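Side-chain contact in J domain-containing protein required for chloroplast accumulation response 1 (Arabidopsis thaliana, PDB 3AG7), which is required for chloroplast photorelocation movement in response to low blue light and darkness, through its auxilin-like J-domain and its control of chloroplast actin filaments: residues R16-S19 with S20-G24. Sequence-based numbering, arbitrary orientation.
Sequences RKWS and SGKSG
With Lys22 CG anti to its carbonyl carbon (chi1 -60°) and the chain extended from there on, the ammonium group reaches back to Trp18, whose indole is anti to the backbone nitrogen (chi1 174°). The two side chains meet at about a right angle, with NZ of Lys22 over one face of the ring, 3.5 Å from the centroid of the Trp18 five-membered ring, in a cation-pi contact. The same nitrogen donates a 3.0 Å hydrogen bond from Lys22 NZ to Trp18 O, tilted from the carbonyl plane. A type II beta turn at Ser19-Lys22 brings the chain round: Lys22 N hydrogen-bonds to Ser19 O at 2.8 Å, and Gly21 takes up the positive phi of the third position. A weak hydrogen bond from Ser20 N to Arg16 O (3.1 Å) is the last helical one before the turn. Thr32 accepts a hydrogen bond from Trp18 NE1 at its carbonyl oxygen and is joined to Lys22 NZ by another through its hydroxyl, while Leu29 of helix 26-30 touches both side chains. Lys22 thus places its charge where a main-chain carbonyl, a hydroxyl and a pi face meet, which would be expected to favour the protonated amine, and its bonds join the end of helix 5-19 to the loop that follows.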
ATOM      1  N   ARG A  16     -11.103   0.704  -2.736  1.00 14.42           N
ATOM      2  CA  ARG A  16     -11.659   0.001  -3.924  1.00 15.07           C
ATOM      3  C   ARG A  16     -11.420   0.771  -5.213  1.00 14.22           C
ATOM      4  O   ARG A  16     -11.019   0.178  -6.223  1.00 16.91           O
ATOM      5  CB  ARG A  16     -13.162  -0.282  -3.769  1.00 14.72           C
ATOM      6  CG  ARG A  16     -13.484  -1.515  -2.931  1.00 20.91           C
ATOM      7  CD  ARG A  16     -15.006  -1.779  -2.908  1.00 25.70           C
ATOM      8  NE  ARG A  16     -15.835  -0.582  -2.706  1.00 31.74           N
ATOM      9  CZ  ARG A  16     -16.477  -0.299  -1.566  1.00 27.47           C
ATOM     10  NH1 ARG A  16     -16.372  -1.108  -0.541  1.00 23.70           N
ATOM     11  NH2 ARG A  16     -17.212   0.790  -1.453  1.00 29.65           N
ATOM     12  N   LYS A  17     -11.630   2.083  -5.177  1.00 13.03           N
ATOM     13  CA  LYS A  17     -11.491   2.934  -6.352  1.00 15.35           C
ATOM     14  C   LYS A  17     -10.008   2.985  -6.701  1.00 15.99           C
ATOM     15  O   LYS A  17      -9.636   2.805  -7.852  1.00 15.45           O
ATOM     16  CB  LYS A  17     -12.078   4.328  -6.102  1.00 17.33           C
ATOM     17  CG  LYS A  17     -11.691   5.393  -7.114  1.00 23.85           C
ATOM     18  CD  LYS A  17     -11.854   6.834  -6.562  1.00 30.05           C
ATOM     19  CE  LYS A  17     -11.047   7.128  -5.264  1.00 34.50           C
ATOM     20  NZ  LYS A  17      -9.630   6.576  -5.144  1.00 32.65           N
ATOM     21  N   TRP A  18      -9.167   3.099  -5.677  1.00 12.50           N
ATOM     22  CA  TRP A  18      -7.722   3.175  -5.916  1.00 12.01           C
ATOM     23  C   TRP A  18      -7.139   1.875  -6.498  1.00 11.73           C
ATOM     24  O   TRP A  18      -6.298   1.905  -7.406  1.00 12.78           O
ATOM     25  CB  TRP A  18      -7.000   3.635  -4.662  1.00  9.77           C
ATOM     26  CG  TRP A  18      -5.475   3.593  -4.803  1.00 10.46           C
ATOM     27  CD1 TRP A  18      -4.676   4.544  -5.373  1.00 11.97           C
ATOM     28  CD2 TRP A  18      -4.613   2.576  -4.330  1.00 13.20           C
ATOM     29  NE1 TRP A  18      -3.370   4.146  -5.337  1.00 11.94           N
ATOM     30  CE2 TRP A  18      -3.300   2.935  -4.697  1.00 10.65           C
ATOM     31  CE3 TRP A  18      -4.821   1.378  -3.643  1.00 11.11           C
ATOM     32  CZ2 TRP A  18      -2.196   2.145  -4.372  1.00 11.50           C
ATOM     33  CZ3 TRP A  18      -3.749   0.587  -3.366  1.00 13.75           C
ATOM     34  CH2 TRP A  18      -2.450   0.972  -3.720  1.00 10.37           C
ATOM     35  N   SER A  19      -7.610   0.734  -6.030  1.00 10.86           N
ATOM     36  CA  SER A  19      -6.954  -0.505  -6.344  1.00 13.43           C
ATOM     37  C   SER A  19      -7.507  -1.107  -7.629  1.00 14.25           C
ATOM     38  O   SER A  19      -6.946  -2.073  -8.163  1.00 15.07           O
ATOM     39  CB  SER A  19      -7.085  -1.505  -5.194  1.00 13.97           C
ATOM     40  OG  SER A  19      -8.448  -1.882  -4.951  1.00 17.16           O
ATOM     41  N   SER A  20      -8.635  -0.564  -8.085  1.00 13.57           N
ATOM     42  CA  SER A  20      -9.324  -1.125  -9.272  1.00 13.45           C
ATOM     43  C   SER A  20      -8.388  -1.229 -10.460  1.00 14.73           C
ATOM     44  O   SER A  20      -7.795  -0.229 -10.880  1.00 14.11           O
ATOM     45  CB  SER A  20     -10.483  -0.248  -9.709  1.00 15.49           C
ATOM     46  OG  SER A  20     -11.188  -0.923 -10.744  1.00 15.16           O
ATOM     47  N   GLY A  21      -8.313  -2.431 -11.025  1.00 13.51           N
ATOM     48  CA  GLY A  21      -7.483  -2.693 -12.214  1.00 15.81           C
ATOM     49  C   GLY A  21      -6.003  -2.707 -11.890  1.00 16.79           C
ATOM     50  O   GLY A  21      -5.165  -2.744 -12.804  1.00 16.45           O
ATOM     51  N   LYS A  22      -5.686  -2.694 -10.597  1.00 16.08           N
ATOM     52  CA  LYS A  22      -4.286  -2.778 -10.144  1.00 15.20           C
ATOM     53  C   LYS A  22      -4.031  -4.048  -9.372  1.00 15.03           C
ATOM     54  O   LYS A  22      -2.891  -4.405  -9.113  1.00 13.82           O
ATOM     55  CB  LYS A  22      -3.957  -1.600  -9.235  1.00 14.36           C
ATOM     56  CG  LYS A  22      -4.125  -0.244  -9.880  1.00 13.74           C
ATOM     57  CD  LYS A  22      -3.679   0.808  -8.887  1.00 12.89           C
ATOM     58  CE  LYS A  22      -3.856   2.175  -9.464  1.00 13.53           C
ATOM     59  NZ  LYS A  22      -3.827   3.198  -8.379  1.00 13.97           N
ATOM     60  N   SER A  23      -5.089  -4.681  -8.881  1.00 16.30           N
ATOM     61  CA  SER A  23      -4.888  -5.794  -7.979  1.00 17.28           C
ATOM     62  C   SER A  23      -3.995  -6.876  -8.604  1.00 15.98           C
ATOM     63  O   SER A  23      -4.068  -7.150  -9.809  1.00 15.88           O
ATOM     64  CB  SER A  23      -6.228  -6.356  -7.463  1.00 21.32           C
ATOM     65  OG  SER A  23      -6.659  -7.432  -8.278  1.00 26.34           O
ATOM     66  N   GLY A  24      -3.070  -7.395  -7.799  1.00 13.31           N
ATOM     67  CA  GLY A  24      -2.146  -8.416  -8.219  1.00 13.34           C
ATOM     68  C   GLY A  24      -0.897  -7.910  -8.921  1.00 11.15           C
ATOM     69  O   GLY A  24      -0.035  -8.692  -9.262  1.00 13.61           O
TER